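Local coordinates for uncharacterized protein (Parabacteroides distasonis, PDB 4KW2) that is of unknown function but belongs to the xylose isomerase-like TIM barrel family and may therefore be a sugar isomerase or a related enzyme, at residues E143-N148 and I199-L204; M172-D177 and Q193-R198; K205-K210 and I239-D244; G219-K224 and L257-K262. All coordinates share one frame; numbering follows the deposited sequence.

Contact 1 of 4, residues E143-N148 and I199-L204; sequences EVAIHN and IKVAHL
Lys200 NZ is gripped from two directions: it forms a salt bridge with Glu143 OE2 at 3.2 Å, and it donates a further hydrogen bond to the backbone carbonyl of Pro170. The ammonium does not lie in the carboxylate plane but meets OE2 from well above it. The lysine chain runs straight to CE and then turns at its last torsion (chi4 -60°), which swings NZ over toward the acid. The two side chains cross at about a right angle, so that Lys200 CD also rests 3.9 Å from Glu143 CB, carbon on carbon beneath the charged ends. The residues belong to strands 143-146 and 199-204, which are not paired with each other. Strand 172-178 lies between them in the closed parallel eight-stranded barrel, and the two axes, inclined at 52°, come within 6.9 Å. What meets here is therefore side chains, with no backbone bond across. Further along, Ala145 CB touches Val201 CG2 at 3.8 Å, a small apolar contact with Cys175 beside the alanine and Ile120 beside the valine. Nearer the C-terminal ends of the strands the two histidines approach. His203 ND1 stands at the edge of the His147 ring, in its plane, 4.0 Å from His147 CD2, while the ring planes are 56° apart. Each ring has a polar partner that limits its rotation: His147 ND1 donates to Asn148 O at 2.8 Å, close to its own ring plane, and His203 NE2 is hydrogen-bonded to Glu52 OE2.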
# COMPACT_ATOMS: atom_id res chain seq x y z
N GLU A 143 2.57 -8.41 -29.71
CA GLU A 143 1.33 -7.94 -29.11
C GLU A 143 1.64 -6.94 -28.01
O GLU A 143 2.68 -7.02 -27.36
CB GLU A 143 0.51 -9.11 -28.58
CG GLU A 143 -0.02 -10.00 -29.69
CD GLU A 143 -1.01 -11.02 -29.18
OE1 GLU A 143 -0.69 -11.76 -28.23
OE2 GLU A 143 -2.12 -11.08 -29.75
N VAL A 144 0.74 -5.98 -27.83
CA VAL A 144 0.94 -4.88 -26.90
C VAL A 144 -0.27 -4.80 -25.97
O VAL A 144 -1.41 -4.69 -26.42
CB VAL A 144 1.11 -3.55 -27.66
CG1 VAL A 144 1.38 -2.41 -26.69
CG2 VAL A 144 2.23 -3.66 -28.68
N ALA A 145 -0.01 -4.88 -24.66
CA ALA A 145 -1.05 -4.73 -23.66
C ALA A 145 -0.83 -3.41 -22.93
O ALA A 145 0.12 -3.25 -22.17
CB ALA A 145 -1.02 -5.89 -22.68
N ILE A 146 -1.73 -2.46 -23.19
CA ILE A 146 -1.61 -1.11 -22.66
C ILE A 146 -2.19 -1.04 -21.26
O ILE A 146 -3.31 -1.47 -21.01
CB ILE A 146 -2.28 -0.08 -23.60
CG1 ILE A 146 -1.52 -0.02 -24.93
CG2 ILE A 146 -2.33 1.30 -22.96
CD1 ILE A 146 -2.30 0.60 -26.06
N HIS A 147 -1.40 -0.49 -20.34
CA HIS A 147 -1.77 -0.31 -18.95
C HIS A 147 -1.90 1.21 -18.75
O HIS A 147 -0.92 1.94 -18.88
CB HIS A 147 -0.64 -0.87 -18.08
CG HIS A 147 -0.98 -1.02 -16.63
ND1 HIS A 147 -1.46 0.01 -15.86
CD2 HIS A 147 -0.84 -2.08 -15.80
CE1 HIS A 147 -1.65 -0.42 -14.63
NE2 HIS A 147 -1.27 -1.68 -14.56
N ASN A 148 -3.11 1.69 -18.47
CA ASN A 148 -3.31 3.12 -18.17
C ASN A 148 -2.81 3.48 -16.76
O ASN A 148 -2.59 2.59 -15.94
CB ASN A 148 -4.77 3.53 -18.39
CG ASN A 148 -5.69 3.13 -17.24
OD1 ASN A 148 -6.57 3.90 -16.85
ND2 ASN A 148 -5.50 1.93 -16.71
N ILE A 199 -8.56 -7.59 -24.56
CA ILE A 199 -7.92 -7.81 -23.26
C ILE A 199 -6.90 -8.93 -23.41
O ILE A 199 -7.27 -10.09 -23.52
CB ILE A 199 -8.92 -8.21 -22.15
CG1 ILE A 199 -10.08 -7.22 -22.06
CG2 ILE A 199 -8.20 -8.32 -20.82
CD1 ILE A 199 -9.67 -5.81 -21.69
N LYS A 200 -5.61 -8.57 -23.39
CA LYS A 200 -4.55 -9.55 -23.63
C LYS A 200 -3.88 -10.05 -22.36
O LYS A 200 -3.40 -11.17 -22.32
CB LYS A 200 -3.51 -8.97 -24.59
CG LYS A 200 -4.06 -8.71 -25.98
CD LYS A 200 -2.97 -8.34 -26.96
CE LYS A 200 -3.56 -7.90 -28.30
NZ LYS A 200 -4.38 -8.95 -28.94
N VAL A 201 -3.83 -9.20 -21.33
CA VAL A 201 -3.16 -9.54 -20.08
C VAL A 201 -4.00 -9.08 -18.89
O VAL A 201 -4.55 -7.99 -18.89
CB VAL A 201 -1.75 -8.90 -19.99
CG1 VAL A 201 -1.08 -9.22 -18.66
CG2 VAL A 201 -0.89 -9.37 -21.15
N ALA A 202 -4.11 -9.93 -17.87
CA ALA A 202 -4.73 -9.56 -16.61
C ALA A 202 -3.68 -9.61 -15.50
O ALA A 202 -3.11 -10.66 -15.24
CB ALA A 202 -5.88 -10.49 -16.29
N HIS A 203 -3.43 -8.47 -14.87
CA HIS A 203 -2.53 -8.40 -13.72
C HIS A 203 -3.27 -8.69 -12.43
O HIS A 203 -4.16 -7.95 -12.04
CB HIS A 203 -1.91 -7.00 -13.61
CG HIS A 203 -0.72 -6.80 -14.49
ND1 HIS A 203 0.07 -5.68 -14.41
CD2 HIS A 203 -0.17 -7.58 -15.44
CE1 HIS A 203 1.06 -5.77 -15.28
NE2 HIS A 203 0.93 -6.92 -15.93
N LEU A 204 -2.90 -9.78 -11.77
CA LEU A 204 -3.32 -10.06 -10.40
C LEU A 204 -2.23 -9.60 -9.47
O LEU A 204 -1.14 -10.17 -9.46
CB LEU A 204 -3.55 -11.55 -10.19
CG LEU A 204 -4.97 -12.07 -10.33
CD1 LEU A 204 -5.55 -11.64 -11.67
CD2 LEU A 204 -4.96 -13.58 -10.19

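Contact 2 of 4, residues M172-D177 and Q193-R198; sequences MGVCAD and QKLSGR. With SO4 (sulfate ion), chain E.
Arg198 NH1 donates to the carbonyl oxygen of Met172, a selenomethionine, at 2.7 Å. The nitrogen lies in the carbonyl plane, whereas the oxygen sits slightly off the guanidinium plane, by 16°. A second bond runs the other way, from Val174 N to Arg198 O at 2.8 Å, so the arginine serves the strand with both its side chain and its backbone and straddles Gly173. That glycine is pressed close, its CA 3.2 Å from Arg198 O. Extended from CG to NE (chi2 -160°, chi3 -166°), the arginine carries its guanidinium back along the strand to Met172. The far side faces a sulfate, probably from the crystallisation liquor, which lies at the guanidinium edge; Arg198 NH2 reaches its O4 at 3.2 Å, the other bonds from Arg198 are weak, and Gly167 N also donates to the ion. NH1 and NH2 also donate to the carbonyls of Ser169 and Arg168, so the group is fixed in its rotation by several acceptors. Cut back to alanine, this position would probably leave the Met172, Ser169 and Arg168 carbonyls without these donors, and the sulfate without its guanidinium. Outside this polar core the packing is light: Val174 CG2 meets Leu195 CD2 at 4.3 Å, and helix 157-165 covers both through Leu165 and Val161. Within the loop, Arg198 N bonds back to Leu195 O at 2.7 Å. This is the link between neighbouring parallel strands of a TIM barrel, here a loop without regular helix that returns beside the start of strand 172-178 to begin strand 199-204.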
# COMPACT_ATOMS: atom_id res chain seq x y z
N MSE A 172 -2.73 -4.31 -30.82
CA MSE A 172 -2.86 -3.29 -29.77
C MSE A 172 -3.99 -3.64 -28.84
O MSE A 172 -5.15 -3.54 -29.21
CB MSE A 172 -3.11 -1.91 -30.40
CG MSE A 172 -1.98 -1.49 -31.33
SE MSE A 172 -0.35 -1.11 -30.29
CE MSE A 172 -0.79 0.71 -29.67
N GLY A 173 -3.65 -4.05 -27.62
CA GLY A 173 -4.64 -4.47 -26.64
C GLY A 173 -4.48 -3.83 -25.27
O GLY A 173 -3.81 -2.80 -25.13
N VAL A 174 -5.09 -4.45 -24.27
CA VAL A 174 -5.17 -3.90 -22.92
C VAL A 174 -4.59 -4.84 -21.87
O VAL A 174 -4.87 -6.04 -21.87
CB VAL A 174 -6.63 -3.58 -22.57
CG1 VAL A 174 -6.75 -3.03 -21.15
CG2 VAL A 174 -7.20 -2.59 -23.57
N CYS A 175 -3.78 -4.27 -20.97
CA CYS A 175 -3.36 -4.95 -19.75
C CYS A 175 -4.30 -4.52 -18.65
O CYS A 175 -4.24 -3.39 -18.17
CB CYS A 175 -1.92 -4.57 -19.39
SG CYS A 175 -1.29 -5.35 -17.88
N ALA A 176 -5.19 -5.42 -18.25
CA ALA A 176 -6.22 -5.11 -17.26
C ALA A 176 -5.76 -5.45 -15.85
O ALA A 176 -5.29 -6.55 -15.61
CB ALA A 176 -7.49 -5.87 -17.58
N ASP A 177 -5.91 -4.50 -14.93
CA ASP A 177 -5.62 -4.74 -13.52
C ASP A 177 -6.84 -5.30 -12.82
O ASP A 177 -7.91 -4.71 -12.87
CB ASP A 177 -5.19 -3.45 -12.83
CG ASP A 177 -3.73 -3.11 -13.07
OD1 ASP A 177 -3.09 -3.73 -13.94
OD2 ASP A 177 -3.22 -2.21 -12.37
N GLN A 193 -16.59 -4.74 -21.43
CA GLN A 193 -17.54 -4.06 -22.32
C GLN A 193 -17.32 -4.37 -23.81
O GLN A 193 -17.52 -5.51 -24.23
CB GLN A 193 -17.54 -2.54 -22.02
CG GLN A 193 -18.60 -1.71 -22.74
CD GLN A 193 -19.99 -1.81 -22.11
OE1 GLN A 193 -20.30 -2.76 -21.40
NE2 GLN A 193 -20.83 -0.82 -22.39
N LYS A 194 -16.87 -3.38 -24.59
CA LYS A 194 -16.78 -3.51 -26.04
C LYS A 194 -15.40 -4.01 -26.49
O LYS A 194 -15.24 -4.46 -27.62
CB LYS A 194 -17.10 -2.16 -26.71
CG LYS A 194 -17.54 -2.27 -28.17
CD LYS A 194 -17.83 -0.92 -28.79
CE LYS A 194 -18.21 -1.06 -30.26
NZ LYS A 194 -18.32 0.24 -30.97
N LEU A 195 -14.42 -3.93 -25.59
CA LEU A 195 -13.05 -4.34 -25.89
C LEU A 195 -12.68 -5.69 -25.24
O LEU A 195 -11.50 -6.03 -25.16
CB LEU A 195 -12.05 -3.24 -25.50
CG LEU A 195 -12.15 -2.51 -24.15
CD1 LEU A 195 -11.76 -3.41 -22.99
CD2 LEU A 195 -11.27 -1.27 -24.17
N SER A 196 -13.69 -6.45 -24.81
CA SER A 196 -13.47 -7.84 -24.37
C SER A 196 -13.16 -8.69 -25.60
O SER A 196 -14.06 -9.06 -26.36
CB SER A 196 -14.69 -8.39 -23.62
OG SER A 196 -15.84 -8.41 -24.44
N GLY A 197 -11.88 -9.00 -25.78
CA GLY A 197 -11.36 -9.47 -27.07
C GLY A 197 -10.06 -8.74 -27.37
O GLY A 197 -9.18 -9.29 -28.03
N ARG A 198 -9.96 -7.50 -26.90
CA ARG A 198 -8.69 -6.76 -26.88
C ARG A 198 -7.96 -6.90 -25.53
O ARG A 198 -6.86 -6.38 -25.38
CB ARG A 198 -8.92 -5.28 -27.20
CG ARG A 198 -8.99 -4.94 -28.68
CD ARG A 198 -8.72 -3.46 -28.89
NE ARG A 198 -9.09 -3.00 -30.23
CZ ARG A 198 -8.27 -2.93 -31.28
NH1 ARG A 198 -7.00 -3.29 -31.20
NH2 ARG A 198 -8.75 -2.48 -32.44
S SO4 E . -12.33 -1.70 -33.39
O1 SO4 E . -13.50 -2.52 -33.75
O2 SO4 E . -11.23 -1.96 -34.34
O3 SO4 E . -12.70 -0.26 -33.44
O4 SO4 E . -11.89 -2.03 -32.01

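Contact 3 of 4, residues K205-K210 and I239-D244; sequences KDLTDK and ISIEYD
Ile241 begins the contact, its CD1 resting 3.8 Å from Leu207 CD2 as the two chains pass at a slant. Glu242 then grips the loop with both backbone and side chain. Its carbonyl oxygen accepts Leu207 N at 3.0 Å in a nearly straight bond (171°), and its OE1 accepts Asp206 N, also at 3.0 Å. The chain bends at chi2 (-85°), which brings the carboxylate back beside residues 205-206. Asp206 OD1 is only 3.8 Å from Glu242 OE1, a pairing of like charges probably eased by a water that donates to both Asp206 OD1 and Glu242 OE2, and perhaps by Lys205 NZ, 4.5 Å from Glu242 OE1 and beyond salt-bridge distance. A leucine in place of Glu242 would probably leave Asp206 N without its acceptor and the bridging water with one mate fewer. Tyr243 lays its CB 3.6 Å from Leu207 O, its ring leading away. Asp244 N donates to a second water, which donates to Leu207 O; the Asp244 carboxylate makes a salt bridge with Lys247 of the third subunit. The loop thus runs on from strand 199-204 alongside the end of strand 238-241 in the TIM barrel, with Ile253 of helix 250-262 packed against Leu207 and Tyr243.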
# COMPACT_ATOMS: atom_id res chain seq x y z
N LYS A 205 -2.52 -8.56 -8.69
CA LYS A 205 -1.59 -8.03 -7.70
C LYS A 205 -1.95 -8.60 -6.33
O LYS A 205 -3.12 -8.83 -6.04
CB LYS A 205 -1.68 -6.51 -7.68
CG LYS A 205 -0.61 -5.82 -6.85
CD LYS A 205 -0.65 -4.31 -7.06
CE LYS A 205 0.07 -3.55 -5.96
NZ LYS A 205 1.51 -3.92 -5.88
N ASP A 206 -0.93 -8.84 -5.50
CA ASP A 206 -1.11 -9.32 -4.14
C ASP A 206 -2.06 -10.51 -4.06
O ASP A 206 -3.04 -10.50 -3.32
CB ASP A 206 -1.59 -8.18 -3.23
CG ASP A 206 -0.52 -7.12 -3.02
OD1 ASP A 206 0.64 -7.50 -2.72
OD2 ASP A 206 -0.83 -5.92 -3.15
N LEU A 207 -1.74 -11.53 -4.85
CA LEU A 207 -2.53 -12.74 -4.88
C LEU A 207 -2.50 -13.37 -3.51
O LEU A 207 -1.44 -13.46 -2.90
CB LEU A 207 -1.99 -13.73 -5.92
CG LEU A 207 -2.76 -15.04 -6.04
CD1 LEU A 207 -4.21 -14.77 -6.39
CD2 LEU A 207 -2.12 -15.94 -7.08
N THR A 208 -3.67 -13.77 -3.02
CA THR A 208 -3.80 -14.46 -1.74
C THR A 208 -4.28 -15.89 -1.93
O THR A 208 -4.68 -16.29 -3.03
CB THR A 208 -4.77 -13.72 -0.80
OG1 THR A 208 -6.08 -13.69 -1.38
CG2 THR A 208 -4.31 -12.30 -0.55
N ASP A 209 -4.22 -16.65 -0.85
CA ASP A 209 -4.70 -18.02 -0.81
C ASP A 209 -6.19 -18.04 -1.18
O ASP A 209 -7.01 -17.42 -0.49
CB ASP A 209 -4.49 -18.58 0.61
CG ASP A 209 -4.60 -20.09 0.68
OD1 ASP A 209 -5.04 -20.74 -0.29
OD2 ASP A 209 -4.24 -20.63 1.74
N LYS A 210 -6.52 -18.73 -2.26
CA LYS A 210 -7.90 -18.83 -2.77
C LYS A 210 -8.56 -17.47 -3.08
O LYS A 210 -9.79 -17.35 -3.09
CB LYS A 210 -8.74 -19.68 -1.81
CG LYS A 210 -8.36 -21.15 -1.90
CD LYS A 210 -8.29 -21.83 -0.54
CE LYS A 210 -7.71 -23.23 -0.68
NZ LYS A 210 -6.91 -23.62 0.52
N ILE A 239 -2.90 -14.48 -17.69
CA ILE A 239 -3.09 -14.07 -16.30
C ILE A 239 -1.71 -13.99 -15.68
O ILE A 239 -1.04 -15.01 -15.48
CB ILE A 239 -3.94 -15.07 -15.48
CG1 ILE A 239 -5.29 -15.31 -16.16
CG2 ILE A 239 -4.17 -14.54 -14.07
CD1 ILE A 239 -6.11 -16.38 -15.47
N SER A 240 -1.28 -12.78 -15.38
CA SER A 240 0.05 -12.53 -14.88
C SER A 240 -0.04 -12.19 -13.39
O SER A 240 -0.52 -11.11 -13.02
CB SER A 240 0.69 -11.39 -15.67
OG SER A 240 2.08 -11.40 -15.49
N ILE A 241 0.42 -13.11 -12.55
CA ILE A 241 0.23 -12.97 -11.12
C ILE A 241 1.44 -12.38 -10.39
O ILE A 241 2.60 -12.64 -10.74
CB ILE A 241 -0.19 -14.30 -10.45
CG1 ILE A 241 0.98 -15.29 -10.35
CG2 ILE A 241 -1.34 -14.94 -11.22
CD1 ILE A 241 1.12 -15.89 -8.97
N GLU A 242 1.15 -11.58 -9.38
CA GLU A 242 2.16 -11.06 -8.48
C GLU A 242 1.66 -11.37 -7.07
O GLU A 242 0.45 -11.39 -6.83
CB GLU A 242 2.30 -9.54 -8.69
CG GLU A 242 3.47 -8.87 -7.97
CD GLU A 242 3.18 -8.47 -6.54
OE1 GLU A 242 2.00 -8.40 -6.12
OE2 GLU A 242 4.16 -8.20 -5.81
N TYR A 243 2.58 -11.63 -6.16
CA TYR A 243 2.23 -11.71 -4.75
C TYR A 243 3.36 -11.21 -3.87
O TYR A 243 4.49 -11.05 -4.33
CB TYR A 243 1.80 -13.14 -4.36
CG TYR A 243 2.88 -14.21 -4.37
CD1 TYR A 243 3.15 -14.95 -5.51
CD2 TYR A 243 3.58 -14.52 -3.21
CE1 TYR A 243 4.10 -15.95 -5.52
CE2 TYR A 243 4.54 -15.53 -3.20
CZ TYR A 243 4.80 -16.24 -4.36
OH TYR A 243 5.73 -17.24 -4.35
N ASP A 244 3.04 -10.95 -2.62
CA ASP A 244 4.03 -10.53 -1.64
C ASP A 244 4.75 -11.76 -1.13
O ASP A 244 4.20 -12.52 -0.33
CB ASP A 244 3.34 -9.79 -0.49
CG ASP A 244 4.33 -9.06 0.41
OD1 ASP A 244 5.50 -9.50 0.50
OD2 ASP A 244 3.92 -8.06 1.03
O HOH W 1 3.36 -7.53 -3.23
O HOH W 2 0.36 -11.46 -1.89

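Contact 4 of 4, residues G219-K224 and L257-K262; sequences GILPVK and LEFLQK. With SO4 (sulfate ion), chain F.
Val223 and Phe259 make the tight part of this helix-helix contact: Val223 CG1 presses to 3.5 Å from Phe259 CD2, the two side chains crossing at about a right angle. With its CG1 set between backbone N and carbonyl carbon (chi1 68°), the valine turns that methyl toward the ring, while CG2 lies 4.0 Å from Phe259 CB and 4.2 Å from Leu260 CG. Leu260 continues inward onto Phe226 and Val227 of helix 222-232. Leu221, in the N-cap position, adds a lighter but still buried touch, bringing only CD1 to 4.2 Å from Phe259 CZ, and its other neighbours include Phe56 of a second subunit. The solvent side belongs to Lys224, which is exposed; its chain passes slantwise along the ring until CE and NZ both stand 3.6 Å from Phe259 CE1. Away from the helix pair, Ile220 N donates to a sulfate O2 at 2.9 Å, the ion probably being a crystallisation additive held at the loop before the helix. No hydrogen bond or salt bridge joins the two segments, so adjacent outer helices of the barrel, 222-232 and 250-262, are held together here by the fit of apolar surfaces, with one lysine chain lying obliquely against the aromatic ring.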
# COMPACT_ATOMS: atom_id res chain seq x y z
N GLY A 219 -20.40 -16.16 -2.97
CA GLY A 219 -20.84 -17.26 -2.12
C GLY A 219 -19.91 -18.45 -2.17
O GLY A 219 -19.85 -19.22 -1.21
N ILE A 220 -19.19 -18.61 -3.27
CA ILE A 220 -18.21 -19.69 -3.42
C ILE A 220 -16.79 -19.13 -3.24
O ILE A 220 -16.62 -17.92 -3.18
CB ILE A 220 -18.35 -20.39 -4.79
CG1 ILE A 220 -18.07 -19.43 -5.96
CG2 ILE A 220 -19.74 -20.99 -4.93
CD1 ILE A 220 -18.20 -20.08 -7.32
N LEU A 221 -15.79 -20.01 -3.16
CA LEU A 221 -14.39 -19.57 -3.08
C LEU A 221 -14.12 -18.49 -4.12
O LEU A 221 -14.44 -18.70 -5.29
CB LEU A 221 -13.43 -20.73 -3.31
CG LEU A 221 -13.01 -21.65 -2.16
CD1 LEU A 221 -12.01 -22.67 -2.68
CD2 LEU A 221 -12.40 -20.87 -1.00
N PRO A 222 -13.55 -17.34 -3.72
CA PRO A 222 -13.38 -16.24 -4.67
C PRO A 222 -12.60 -16.60 -5.92
O PRO A 222 -12.89 -16.08 -7.00
CB PRO A 222 -12.63 -15.18 -3.85
CG PRO A 222 -13.06 -15.44 -2.45
CD PRO A 222 -13.20 -16.94 -2.35
N VAL A 223 -11.58 -17.45 -5.78
CA VAL A 223 -10.79 -17.87 -6.93
C VAL A 223 -11.63 -18.72 -7.89
O VAL A 223 -11.42 -18.66 -9.10
CB VAL A 223 -9.52 -18.63 -6.50
CG1 VAL A 223 -9.86 -19.98 -5.86
CG2 VAL A 223 -8.57 -18.82 -7.68
N LYS A 224 -12.56 -19.51 -7.35
CA LYS A 224 -13.46 -20.31 -8.19
C LYS A 224 -14.39 -19.39 -8.98
O LYS A 224 -14.59 -19.59 -10.18
CB LYS A 224 -14.29 -21.29 -7.35
CG LYS A 224 -13.60 -22.59 -6.98
CD LYS A 224 -14.61 -23.60 -6.46
CE LYS A 224 -14.11 -25.04 -6.52
NZ LYS A 224 -13.71 -25.57 -5.18
N LEU A 257 -3.13 -21.15 -7.57
CA LEU A 257 -2.70 -21.56 -8.91
C LEU A 257 -3.42 -22.81 -9.38
O LEU A 257 -3.68 -22.97 -10.57
CB LEU A 257 -1.18 -21.77 -8.95
CG LEU A 257 -0.36 -20.49 -8.77
CD1 LEU A 257 1.13 -20.81 -8.77
CD2 LEU A 257 -0.69 -19.46 -9.84
N GLU A 258 -3.76 -23.69 -8.44
CA GLU A 258 -4.53 -24.90 -8.71
C GLU A 258 -5.79 -24.62 -9.54
O GLU A 258 -6.02 -25.26 -10.57
CB GLU A 258 -4.90 -25.57 -7.39
CG GLU A 258 -5.66 -26.88 -7.50
CD GLU A 258 -6.02 -27.47 -6.15
OE1 GLU A 258 -5.44 -27.05 -5.13
OE2 GLU A 258 -6.90 -28.36 -6.11
N PHE A 259 -6.58 -23.66 -9.11
CA PHE A 259 -7.83 -23.33 -9.80
C PHE A 259 -7.61 -22.49 -11.05
O PHE A 259 -8.34 -22.62 -12.04
CB PHE A 259 -8.78 -22.60 -8.85
CG PHE A 259 -9.17 -23.42 -7.66
CD1 PHE A 259 -10.14 -24.40 -7.77
CD2 PHE A 259 -8.55 -23.22 -6.43
CE1 PHE A 259 -10.50 -25.17 -6.67
CE2 PHE A 259 -8.90 -23.98 -5.33
CZ PHE A 259 -9.88 -24.95 -5.45
N LEU A 260 -6.60 -21.62 -11.01
CA LEU A 260 -6.28 -20.78 -12.15
C LEU A 260 -5.75 -21.59 -13.33
O LEU A 260 -5.96 -21.21 -14.48
CB LEU A 260 -5.24 -19.73 -11.76
CG LEU A 260 -5.70 -18.70 -10.74
CD1 LEU A 260 -4.50 -17.93 -10.21
CD2 LEU A 260 -6.73 -17.76 -11.35
N GLN A 261 -5.09 -22.70 -13.04
CA GLN A 261 -4.48 -23.55 -14.07
C GLN A 261 -5.34 -24.74 -14.47
O GLN A 261 -5.49 -25.00 -15.66
CB GLN A 261 -3.12 -24.06 -13.60
CG GLN A 261 -2.04 -23.00 -13.66
CD GLN A 261 -0.74 -23.48 -13.07
OE1 GLN A 261 -0.73 -24.18 -12.06
NE2 GLN A 261 0.37 -23.10 -13.69
N LYS A 262 -5.88 -25.47 -13.50
CA LYS A 262 -6.61 -26.72 -13.78
C LYS A 262 -7.93 -26.51 -14.51
O LYS A 262 -8.45 -27.44 -15.11
CB LYS A 262 -6.84 -27.54 -12.50
CG LYS A 262 -5.57 -28.17 -11.96
CD LYS A 262 -5.67 -28.55 -10.49
CE LYS A 262 -6.24 -29.94 -10.26
NZ LYS A 262 -5.84 -30.45 -8.92
S SO4 F . -20.86 -16.49 -6.71
O1 SO4 F . -20.42 -17.44 -7.75
O2 SO4 F . -20.49 -17.01 -5.38
O3 SO4 F . -20.21 -15.17 -6.93
O4 SO4 F . -22.33 -16.33 -6.78

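From the N terminus, contact 1 opens at strand 143-146 and closes at strand 199-204, 51 residues on from the end of 143-148; contact 2 lies wholly within that span, running from strand 172-178 to the loop that leads into 199-204. The two touch, because strand 172-178 is the barrel neighbour of both strands of contact 1. Next in series, contact 3 closes the chain from 210 to 239 around helix 222-232, and contact 4 that from 224 to 257 around strand 238-241. They cross, so the last strand and the helices before and after it are tied together, and Lys210 O probably bonds to Val223 N between them. Backbone bonds from strand 199-204 to 238-241 join contacts 1 and 3.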